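Sulfoquinovosidase (Escherichia coli, PDB 5AEG) hydrolyses the sulfolipid sulfoquinovosyl diacylglycerol and simple sulfoquinovosides such as sulfoquinovosyl glycerol, releasing sulfoquinovose for the bacterium to use as carbon and sulfur. Local coordinates at residues Ile293-Ser297 and Phe298-Val302; Asn418-Ser421 and Ala422-His426; Glu248-Asp251 and Trp252-Asp255; Glu347-His351 and Gly352-Lys356. One frame throughout, in Å; residues are numbered along the deposited sequence.

Contact 1. Residues Ile293-Ser297 and Phe298-Val302; sequences IRMTS and FGKRV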
loop_
_atom_site.group_PDB
_atom_site.type_symbol
_atom_site.label_atom_id
_atom_site.label_comp_id
_atom_site.label_asym_id
_atom_site.label_seq_id
_atom_site.Cartn_x
_atom_site.Cartn_y
_atom_site.Cartn_z
ATOM N N ILE A 293 0.865 26.287 -9.290
ATOM C CA ILE A 293 2.254 26.090 -8.984
ATOM C C ILE A 293 2.600 27.093 -7.907
ATOM O O ILE A 293 2.344 28.352 -8.014
ATOM C CB ILE A 293 3.143 26.363 -10.187
ATOM C CG1 ILE A 293 2.845 25.391 -11.324
ATOM C CG2 ILE A 293 4.606 26.302 -9.771
ATOM C CD1 ILE A 293 3.586 25.762 -12.615
ATOM N N ARG A 294 3.182 26.540 -6.860
ATOM C CA ARG A 294 3.756 27.312 -5.746
ATOM C C ARG A 294 5.267 27.230 -5.843
ATOM O O ARG A 294 5.877 26.133 -5.801
ATOM C CB ARG A 294 3.214 26.785 -4.424
ATOM C CG ARG A 294 3.893 27.456 -3.220
ATOM C CD ARG A 294 2.993 28.458 -2.612
ATOM N NE ARG A 294 1.833 27.859 -1.979
ATOM C CZ ARG A 294 0.908 28.578 -1.393
ATOM N NH1 ARG A 294 0.981 29.931 -1.382
ATOM N NH2 ARG A 294 -0.127 27.975 -0.841
ATOM N N MET A 295 5.905 28.391 -5.988
ATOM C CA MET A 295 7.349 28.496 -5.875
ATOM C C MET A 295 7.870 28.355 -4.419
ATOM O O MET A 295 7.332 28.982 -3.495
ATOM C CB MET A 295 7.760 29.844 -6.432
ATOM C CG MET A 295 9.069 29.810 -7.093
ATOM S SD MET A 295 8.933 28.675 -8.530
ATOM C CE MET A 295 10.678 28.367 -8.402
ATOM N N THR A 296 8.887 27.491 -4.215
ATOM C CA THR A 296 9.636 27.377 -2.957
ATOM C C THR A 296 11.156 27.547 -3.252
ATOM O O THR A 296 11.587 27.562 -4.405
ATOM C CB THR A 296 9.444 26.015 -2.303
ATOM O OG1 THR A 296 10.086 25.025 -3.118
ATOM C CG2 THR A 296 7.930 25.700 -2.078
ATOM N N SER A 297 11.959 27.672 -2.207
ATOM C CA SER A 297 13.434 27.700 -2.340
ATOM C C SER A 297 14.033 26.431 -3.002
ATOM O O SER A 297 15.181 26.477 -3.411
ATOM C CB SER A 297 14.098 27.885 -0.959
ATOM O OG SER A 297 13.593 26.922 -0.067
ATOM N N PHE A 298 13.251 25.337 -3.125
ATOM C CA PHE A 298 13.684 24.058 -3.762
ATOM C C PHE A 298 13.039 23.782 -5.146
ATOM O O PHE A 298 13.138 22.666 -5.648
ATOM C CB PHE A 298 13.405 22.899 -2.800
ATOM C CG PHE A 298 13.531 23.289 -1.350
ATOM C CD1 PHE A 298 14.787 23.445 -0.763
ATOM C CD2 PHE A 298 12.392 23.593 -0.587
ATOM C CE1 PHE A 298 14.907 23.834 0.576
ATOM C CE2 PHE A 298 12.504 23.993 0.746
ATOM C CZ PHE A 298 13.762 24.102 1.335
ATOM N N GLY A 299 12.444 24.814 -5.766
ATOM C CA GLY A 299 11.670 24.724 -7.015
ATOM C C GLY A 299 10.152 24.635 -6.773
ATOM O O GLY A 299 9.658 24.883 -5.681
ATOM N N LYS A 300 9.448 24.159 -7.797
ATOM C CA LYS A 300 8.019 24.257 -7.944
ATOM C C LYS A 300 7.299 23.107 -7.245
ATOM O O LYS A 300 7.670 21.940 -7.368
ATOM C CB LYS A 300 7.694 24.278 -9.439
ATOM C CG LYS A 300 8.499 25.393 -10.136
ATOM C CD LYS A 300 7.983 25.902 -11.464
ATOM C CE LYS A 300 7.878 24.823 -12.516
ATOM N NZ LYS A 300 9.184 24.326 -13.004
ATOM N N ARG A 301 6.233 23.461 -6.564
ATOM C CA ARG A 301 5.418 22.561 -5.807
ATOM C C ARG A 301 4.001 22.810 -6.320
ATOM O O ARG A 301 3.736 23.824 -6.944
ATOM C CB ARG A 301 5.575 22.924 -4.314
ATOM C CG ARG A 301 6.020 21.854 -3.337
ATOM C CD ARG A 301 7.451 21.391 -3.527
ATOM N NE ARG A 301 7.569 20.462 -4.663
ATOM C CZ ARG A 301 8.696 20.155 -5.335
ATOM N NH1 ARG A 301 9.904 20.668 -4.978
ATOM N NH2 ARG A 301 8.601 19.307 -6.382
ATOM N N VAL A 302 3.098 21.871 -6.093
ATOM C CA VAL A 302 1.700 21.977 -6.413
ATOM C C VAL A 302 1.107 22.952 -5.358
ATOM O O VAL A 302 1.505 22.909 -4.193
ATOM C CB VAL A 302 1.021 20.611 -6.301
ATOM C CG1 VAL A 302 -0.467 20.708 -6.453
ATOM C CG2 VAL A 302 1.583 19.663 -7.348
#
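Thr296 reaches Gly299 because its first torsion (chi1 68°) sets OG1 between the backbone N and the carbonyl carbon, swinging the hydroxyl back over the turn. From there OG1 donates a short bond of 2.6 Å to Gly299 O, lying in the plane of that carbonyl, and accepts Phe298 N at 3.2 Å. Gly299 O also takes Thr296 N, which comes in from above the carbonyl plane, so two donors of one residue grip the same oxygen. With a valine here, alike in bulk but lacking the hydroxyl, Phe298 N would probably lose this acceptor and Gly299 O one of its two donors. Gly299 has a phi of 97°, where a side chain would press on the preceding carbonyl, and Gly299 N closes the type I turn on Thr296 O. Ser297 OG, hydrogen-bonded to Glu369, lies over the centre of the Phe298 ring as modelled, but that ring is poorly ordered, so the contact is uncertain. Farther along, Arg294 N to Arg301 O and Arg301 N to Arg294 O form a hydrogen-bonded pair, each bond 2.8 Å long. On the face shared by Met295 and Lys300, the aliphatic part of the lysine crosses Met295 obliquely, CG 3.7 Å from Met295 SD, and Ile293 CG2 comes in from the side, 3.7 Å from Lys300 CB. The guanidinium ends lead away from the hairpin, Arg294 to a salt bridge with Asp341 and Arg301 to a hydrogen bond with Asn540 O. This is a tight beta hairpin with a two-residue loop, and its returning strand carries Arg301 and Val302 into the binding site for the sulfoquinovosyl lipid.

Contact 2. Residues Asn418-Ser421 and Ala422-His426; sequences NGVS and AEIMH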
loop_
_atom_site.group_PDB
_atom_site.type_symbol
_atom_site.label_atom_id
_atom_site.label_comp_id
_atom_site.label_asym_id
_atom_site.label_seq_id
_atom_site.Cartn_x
_atom_site.Cartn_y
_atom_site.Cartn_z
ATOM N N ASN A 418 -14.117 13.896 16.989
ATOM C CA ASN A 418 -14.718 12.768 17.625
ATOM C C ASN A 418 -14.173 12.515 19.064
ATOM O O ASN A 418 -14.558 11.585 19.645
ATOM C CB ASN A 418 -14.609 11.516 16.731
ATOM C CG ASN A 418 -13.148 11.013 16.593
ATOM O OD1 ASN A 418 -12.245 11.611 17.104
ATOM N ND2 ASN A 418 -12.964 9.882 15.940
ATOM N N GLY A 419 -13.250 13.312 19.558
ATOM C CA GLY A 419 -12.586 13.153 20.838
ATOM C C GLY A 419 -11.755 11.906 21.017
ATOM O O GLY A 419 -11.370 11.579 22.141
ATOM N N VAL A 420 -11.467 11.180 19.918
ATOM C CA VAL A 420 -10.494 10.049 20.015
ATOM C C VAL A 420 -9.099 10.571 19.965
ATOM O O VAL A 420 -8.788 11.458 19.168
ATOM C CB VAL A 420 -10.744 8.970 18.944
ATOM C CG1 VAL A 420 -9.729 7.830 19.106
ATOM C CG2 VAL A 420 -12.182 8.432 19.049
ATOM N N SER A 421 -8.202 10.031 20.763
ATOM C CA SER A 421 -6.816 10.498 20.758
ATOM C C SER A 421 -6.214 10.392 19.290
ATOM O O SER A 421 -6.509 9.438 18.577
ATOM C CB SER A 421 -5.930 9.641 21.646
ATOM O OG SER A 421 -4.544 10.027 21.565
ATOM N N ALA A 422 -5.424 11.383 18.909
ATOM C CA ALA A 422 -4.656 11.319 17.640
ATOM C C ALA A 422 -3.670 10.190 17.658
ATOM O O ALA A 422 -3.304 9.695 16.594
ATOM C CB ALA A 422 -3.938 12.610 17.356
ATOM N N GLU A 423 -3.226 9.786 18.827
ATOM C CA GLU A 423 -2.462 8.521 18.894
ATOM C C GLU A 423 -3.148 7.279 18.395
ATOM O O GLU A 423 -2.462 6.308 18.011
ATOM C CB GLU A 423 -1.834 8.307 20.270
ATOM C CG GLU A 423 -0.778 9.392 20.559
ATOM C CD GLU A 423 -0.110 9.301 21.927
ATOM O OE1 GLU A 423 -0.174 8.278 22.604
ATOM O OE2 GLU A 423 0.579 10.251 22.302
ATOM N N ILE A 424 -4.467 7.237 18.481
ATOM C CA ILE A 424 -5.288 6.207 17.938
ATOM C C ILE A 424 -5.802 6.525 16.529
ATOM O O ILE A 424 -5.935 5.630 15.657
ATOM C CB ILE A 424 -6.511 5.916 18.894
ATOM C CG1 ILE A 424 -6.025 5.471 20.318
ATOM C CG2 ILE A 424 -7.517 4.933 18.281
ATOM C CD1 ILE A 424 -5.327 4.163 20.423
ATOM N N MET A 425 -6.162 7.761 16.268
ATOM C CA MET A 425 -6.673 8.097 14.919
ATOM C C MET A 425 -5.604 8.113 13.800
ATOM O O MET A 425 -5.954 7.962 12.634
ATOM C CB MET A 425 -7.381 9.463 14.952
ATOM C CG MET A 425 -8.751 9.472 15.707
ATOM S SD MET A 425 -9.895 8.163 15.254
ATOM C CE MET A 425 -10.057 8.460 13.537
ATOM N N HIS A 426 -4.363 8.312 14.184
ATOM C CA HIS A 426 -3.255 8.485 13.219
ATOM C C HIS A 426 -3.215 7.319 12.221
ATOM O O HIS A 426 -3.327 7.528 11.012
ATOM C CB HIS A 426 -1.956 8.572 13.962
ATOM C CG HIS A 426 -0.765 8.546 13.065
ATOM N ND1 HIS A 426 -0.352 9.640 12.334
ATOM C CD2 HIS A 426 0.058 7.525 12.724
ATOM C CE1 HIS A 426 0.709 9.292 11.612
ATOM N NE2 HIS A 426 0.946 8.009 11.808
#
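Met425 folds back on Asn418, Val420 and Ser421, the residues that lead into the capped N-terminus of helix 422-444; Ser421 is the N-cap, preceded by an Asx turn at Asn418. Along the methionine, CB lies beside Ser421 O, and CG meets both that oxygen and Val420 CB, the latter at 3.8 Å. Bends at its second and third torsions (-49° and -58°) then carry SD to Asn418 ND2, a weak but nearly straight N-H...S bond of 3.6 Å, while CE at the tip stays close to the same amide nitrogen. An unbranched, flexible thioether suits this place, since it can supply apolar bulk to Val420 and an acceptor to the amide. The Val420–Met425 pair joins the residue before the cap to the fourth of the helix, the spacing of a hydrophobic staple. Val420 CG1 also packs on Ile424 CG2, the two side chains crossing at about a right angle. Asn418 OD1 accepts Val420 N at 3.0 Å, from above the amide plane. With an alanine at Asn418, Val420 N would probably lose this acceptor and Met425 SD its donor, leaving the loop freer to shift. Ser421 O takes Ile424 N and Met425 N, starting the helical bonding. The serine hydroxyl caps the first turn: OG, anti to the backbone N (chi1 175°), accepts Glu423 N at 3.0 Å.

Contact 3. Residues Glu248-Asp251 and Trp252-Asp255; sequences ELPD and WIYD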
loop_
_atom_site.group_PDB
_atom_site.type_symbol
_atom_site.label_atom_id
_atom_site.label_comp_id
_atom_site.label_asym_id
_atom_site.label_seq_id
_atom_site.Cartn_x
_atom_site.Cartn_y
_atom_site.Cartn_z
ATOM N N GLU A 248 -14.011 -3.431 -9.928
ATOM C CA GLU A 248 -13.403 -3.524 -11.246
ATOM C C GLU A 248 -12.932 -2.152 -11.728
ATOM O O GLU A 248 -13.546 -1.154 -11.459
ATOM C CB GLU A 248 -14.382 -4.091 -12.275
ATOM C CG GLU A 248 -14.721 -5.544 -11.997
ATOM C CD GLU A 248 -15.673 -6.162 -13.015
ATOM O OE1 GLU A 248 -16.210 -5.461 -13.877
ATOM O OE2 GLU A 248 -15.845 -7.359 -12.946
ATOM N N LEU A 249 -11.748 -2.139 -12.382
ATOM C CA LEU A 249 -11.175 -0.915 -12.954
ATOM C C LEU A 249 -11.990 -0.435 -14.151
ATOM O O LEU A 249 -12.520 -1.242 -14.929
ATOM C CB LEU A 249 -9.744 -1.160 -13.435
ATOM C CG LEU A 249 -8.699 -1.538 -12.378
ATOM C CD1 LEU A 249 -7.344 -1.870 -12.999
ATOM C CD2 LEU A 249 -8.516 -0.402 -11.412
ATOM N N PRO A 250 -11.974 0.865 -14.378
ATOM C CA PRO A 250 -12.584 1.305 -15.637
ATOM C C PRO A 250 -11.904 0.731 -16.803
ATOM O O PRO A 250 -10.659 0.556 -16.780
ATOM C CB PRO A 250 -12.434 2.798 -15.618
ATOM C CG PRO A 250 -12.252 3.167 -14.158
ATOM C CD PRO A 250 -11.599 1.989 -13.505
ATOM N N ASP A 251 -12.687 0.505 -17.854
ATOM C CA ASP A 251 -12.194 -0.112 -19.090
ATOM C C ASP A 251 -11.028 0.640 -19.726
ATOM O O ASP A 251 -10.186 0.054 -20.356
ATOM C CB ASP A 251 -13.324 -0.272 -20.130
ATOM C CG ASP A 251 -12.936 -1.273 -21.233
ATOM O OD1 ASP A 251 -12.708 -2.459 -20.874
ATOM O OD2 ASP A 251 -12.692 -0.851 -22.365
ATOM N N TRP A 252 -10.999 1.952 -19.538
ATOM C CA TRP A 252 -10.014 2.789 -20.200
ATOM C C TRP A 252 -8.575 2.669 -19.574
ATOM O O TRP A 252 -7.562 3.044 -20.210
ATOM C CB TRP A 252 -10.504 4.252 -20.281
ATOM C CG TRP A 252 -10.809 4.872 -18.949
ATOM C CD1 TRP A 252 -12.027 4.978 -18.376
ATOM C CD2 TRP A 252 -9.875 5.493 -18.036
ATOM N NE1 TRP A 252 -11.929 5.640 -17.199
ATOM C CE2 TRP A 252 -10.622 5.953 -16.952
ATOM C CE3 TRP A 252 -8.482 5.763 -18.079
ATOM C CZ2 TRP A 252 -10.055 6.611 -15.880
ATOM C CZ3 TRP A 252 -7.900 6.427 -17.023
ATOM C CH2 TRP A 252 -8.683 6.870 -15.933
ATOM N N ILE A 253 -8.497 2.136 -18.360
ATOM C CA ILE A 253 -7.182 1.861 -17.711
ATOM C C ILE A 253 -6.284 0.955 -18.531
ATOM O O ILE A 253 -5.090 1.169 -18.597
ATOM C CB ILE A 253 -7.349 1.281 -16.283
ATOM C CG1 ILE A 253 -8.039 2.304 -15.373
ATOM C CG2 ILE A 253 -5.960 0.957 -15.707
ATOM C CD1 ILE A 253 -7.210 3.508 -14.962
ATOM N N TYR A 254 -6.906 0.045 -19.274
ATOM C CA TYR A 254 -6.187 -0.900 -20.092
ATOM C C TYR A 254 -5.718 -0.367 -21.441
ATOM O O TYR A 254 -5.021 -1.091 -22.197
ATOM C CB TYR A 254 -7.083 -2.136 -20.336
ATOM C CG TYR A 254 -7.648 -2.710 -19.092
ATOM C CD1 TYR A 254 -6.899 -3.459 -18.254
ATOM C CD2 TYR A 254 -8.978 -2.554 -18.784
ATOM C CE1 TYR A 254 -7.438 -3.976 -17.070
ATOM C CE2 TYR A 254 -9.525 -3.047 -17.619
ATOM C CZ TYR A 254 -8.725 -3.763 -16.767
ATOM O OH TYR A 254 -9.254 -4.232 -15.626
ATOM N N ASP A 255 -6.097 0.869 -21.783
ATOM C CA ASP A 255 -5.931 1.358 -23.138
ATOM C C ASP A 255 -4.620 2.102 -23.405
ATOM O O ASP A 255 -4.360 2.561 -24.561
ATOM C CB ASP A 255 -7.116 2.184 -23.561
ATOM C CG ASP A 255 -8.373 1.395 -23.609
ATOM O OD1 ASP A 255 -8.369 0.161 -23.701
ATOM O OD2 ASP A 255 -9.403 2.024 -23.527
HETATM O O HOH W 1 -11.951 -3.938 -15.163
HETATM O O HOH W 2 -12.020 1.647 -23.222
#
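Asp251 OD2 is gripped by a water, 2.7 Å away, that also donates to Asp255 OD2, and by Lys569 in a salt bridge. The two acids stand four residues apart in a helix-like turn, held by i to i+3 bonds, just ahead of barrel strand 257-260. Their like charges are probably offset by Lys569, which also forms a salt bridge with Asp255 OD1, and by Lys573, which pairs with Asp251 OD1; both lysines are on helix 569-582. Within the turn, Ile253 N donates to Pro250 O at 3.1 Å, and Tyr254 N makes a weak bond to Asp251 O. Proline suits the entry, having no N-H to satisfy and a rigid ring that can support an aromatic. Pro250 CB lies over one face of the indole, 3.3 Å from Trp252 NE1, whose N-H is taken by Glu449 O. Pro250 CD meets Ile253 CG1, and both residues pack on Leu451 of strand 451-454. The phenol ring of Tyr254 presents its edge to Asp251 O, 3.3 Å from CD2. At its end, Tyr254 OH lies 3.8 Å from Leu249 CB and shares a water, in the ring plane, with Leu249 O.

Contact 4. Residues Glu347-His351 and Gly352-Lys356; sequences EAAQH and GYLAK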
loop_
_atom_site.group_PDB
_atom_site.type_symbol
_atom_site.label_atom_id
_atom_site.label_comp_id
_atom_site.label_asym_id
_atom_site.label_seq_id
_atom_site.Cartn_x
_atom_site.Cartn_y
_atom_site.Cartn_z
ATOM N N GLU A 347 -12.603 28.867 4.312
ATOM C CA GLU A 347 -13.890 28.257 4.508
ATOM C C GLU A 347 -13.921 27.222 5.653
ATOM O O GLU A 347 -14.790 27.258 6.543
ATOM C CB GLU A 347 -14.372 27.686 3.183
ATOM C CG GLU A 347 -15.712 26.978 3.251
ATOM C CD GLU A 347 -16.281 26.626 1.871
ATOM O OE1 GLU A 347 -15.510 26.262 0.954
ATOM O OE2 GLU A 347 -17.517 26.686 1.714
ATOM N N ALA A 348 -12.956 26.324 5.640
ATOM C CA ALA A 348 -12.745 25.401 6.731
ATOM C C ALA A 348 -12.581 26.068 8.105
ATOM O O ALA A 348 -13.220 25.650 9.065
ATOM C CB ALA A 348 -11.507 24.522 6.447
ATOM N N ALA A 349 -11.714 27.074 8.184
ATOM C CA ALA A 349 -11.521 27.805 9.439
ATOM C C ALA A 349 -12.867 28.384 9.876
ATOM O O ALA A 349 -13.222 28.287 11.039
ATOM C CB ALA A 349 -10.469 28.889 9.312
ATOM N N GLN A 350 -13.640 28.920 8.945
ATOM C CA GLN A 350 -14.928 29.548 9.322
ATOM C C GLN A 350 -15.931 28.577 9.864
ATOM O O GLN A 350 -16.739 28.966 10.707
ATOM C CB GLN A 350 -15.614 30.205 8.152
ATOM C CG GLN A 350 -14.953 31.447 7.649
ATOM C CD GLN A 350 -15.532 31.835 6.303
ATOM O OE1 GLN A 350 -16.664 31.425 5.940
ATOM N NE2 GLN A 350 -14.760 32.609 5.534
ATOM N N HIS A 351 -15.953 27.340 9.361
ATOM C CA HIS A 351 -16.947 26.385 9.791
ATOM C C HIS A 351 -16.473 25.378 10.857
ATOM O O HIS A 351 -17.238 24.505 11.236
ATOM C CB HIS A 351 -17.517 25.673 8.603
ATOM C CG HIS A 351 -18.309 26.562 7.710
ATOM N ND1 HIS A 351 -17.725 27.533 6.910
ATOM C CD2 HIS A 351 -19.641 26.626 7.476
ATOM C CE1 HIS A 351 -18.668 28.153 6.223
ATOM N NE2 HIS A 351 -19.835 27.615 6.540
ATOM N N GLY A 352 -15.251 25.523 11.357
ATOM C CA GLY A 352 -14.665 24.597 12.372
ATOM C C GLY A 352 -14.339 23.196 11.752
ATOM O O GLY A 352 -14.428 22.172 12.438
ATOM N N TYR A 353 -14.007 23.175 10.459
ATOM C CA TYR A 353 -13.715 21.914 9.712
ATOM C C TYR A 353 -12.249 21.406 9.853
ATOM O O TYR A 353 -11.902 20.310 9.312
ATOM C CB TYR A 353 -14.057 22.111 8.217
ATOM C CG TYR A 353 -15.544 22.282 7.850
ATOM C CD1 TYR A 353 -16.557 21.958 8.742
ATOM C CD2 TYR A 353 -15.931 22.776 6.590
ATOM C CE1 TYR A 353 -17.893 22.093 8.413
ATOM C CE2 TYR A 353 -17.277 22.924 6.256
ATOM C CZ TYR A 353 -18.240 22.573 7.195
ATOM O OH TYR A 353 -19.578 22.652 6.979
ATOM N N LEU A 354 -11.387 22.173 10.536
ATOM C CA LEU A 354 -9.993 21.817 10.785
ATOM C C LEU A 354 -9.780 21.139 12.118
ATOM O O LEU A 354 -10.556 21.343 13.053
ATOM C CB LEU A 354 -9.096 23.033 10.652
ATOM C CG LEU A 354 -9.144 23.760 9.301
ATOM C CD1 LEU A 354 -8.273 25.003 9.294
ATOM C CD2 LEU A 354 -8.670 22.855 8.160
ATOM N N ALA A 355 -8.791 20.244 12.175
ATOM C CA ALA A 355 -8.319 19.727 13.432
ATOM C C ALA A 355 -7.789 20.859 14.252
ATOM O O ALA A 355 -7.279 21.838 13.709
ATOM C CB ALA A 355 -7.175 18.729 13.206
ATOM N N LYS A 356 -7.774 20.677 15.565
ATOM C CA LYS A 356 -7.162 21.687 16.462
ATOM C C LYS A 356 -5.903 21.290 17.153
ATOM O O LYS A 356 -5.500 20.118 17.168
ATOM C CB LYS A 356 -8.210 22.053 17.506
ATOM C CG LYS A 356 -9.192 23.073 16.913
ATOM C CD LYS A 356 -10.629 22.659 17.047
ATOM C CE LYS A 356 -11.565 23.840 16.736
ATOM N NZ LYS A 356 -11.084 24.870 15.765
#
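Ala348 and Tyr353 close a Schellman motif at the end of helix 343-351, where carbonyls of the last turn would otherwise lack their helical donors. Tyr353 N reaches back to Ala348 O with a fairly straight bond of 2.9 Å, and Gly352 N makes a weak one to Ala349 O at 3.4 Å. Glycine is favoured between them because Gly352 takes a positive phi (71°), at which a CB would clash with His351 O. One residue earlier than Ala348, Glu347 O accepts twice: from His351 N, and from His351 ND1 at 3.0 Å, the carbonyl oxygen lying near the plane of the imidazole. That side-chain bond fixes the rotation of the ring and makes histidine apt here, offering an N-H to the final turn. Other partners serve the outgoing loop: Tyr353 has a backbone bond with Asp376, and Lys356 NZ forms a salt bridge with Asp362. The apolar contacts complete the motif. Ala348 CB is small enough to admit both Tyr353 CB, at 3.9 Å, and Leu354 CD2, at 3.7 Å. Tyr353 also leans on Trp385 of helix 380-395. Beside the histidine the two rings run nearly parallel but are slid apart, with little overlap. What lies over one face of the phenol ring instead is a methylene: His351 CB stands 3.5 Å from the centroid of the Tyr353 ring, 11° off its normal, a CH-pi contact.

In the fold
All four contacts belong to the catalytic barrel domain, and none touches another. Contact 3 comes first in the chain, leading into strand 257-260, and stands well apart, its centre 33 to 37 Å from the others. Contact 1 is tied most directly to the substrate: it holds Arg301 and Val302, and the side chain of Val302 lies about 4 Å from those of Gln288 and Trp304. Contact 4 is farther out, Leu354 about 11 Å from Trp304 between side chains. Contacts 2 and 4 are the closest pair, about 8 Å between nearest atoms, and both touch Thr414. The loop of contact 2 comes after strand 401-404, and the nucleophile Asp405 directly follows that strand.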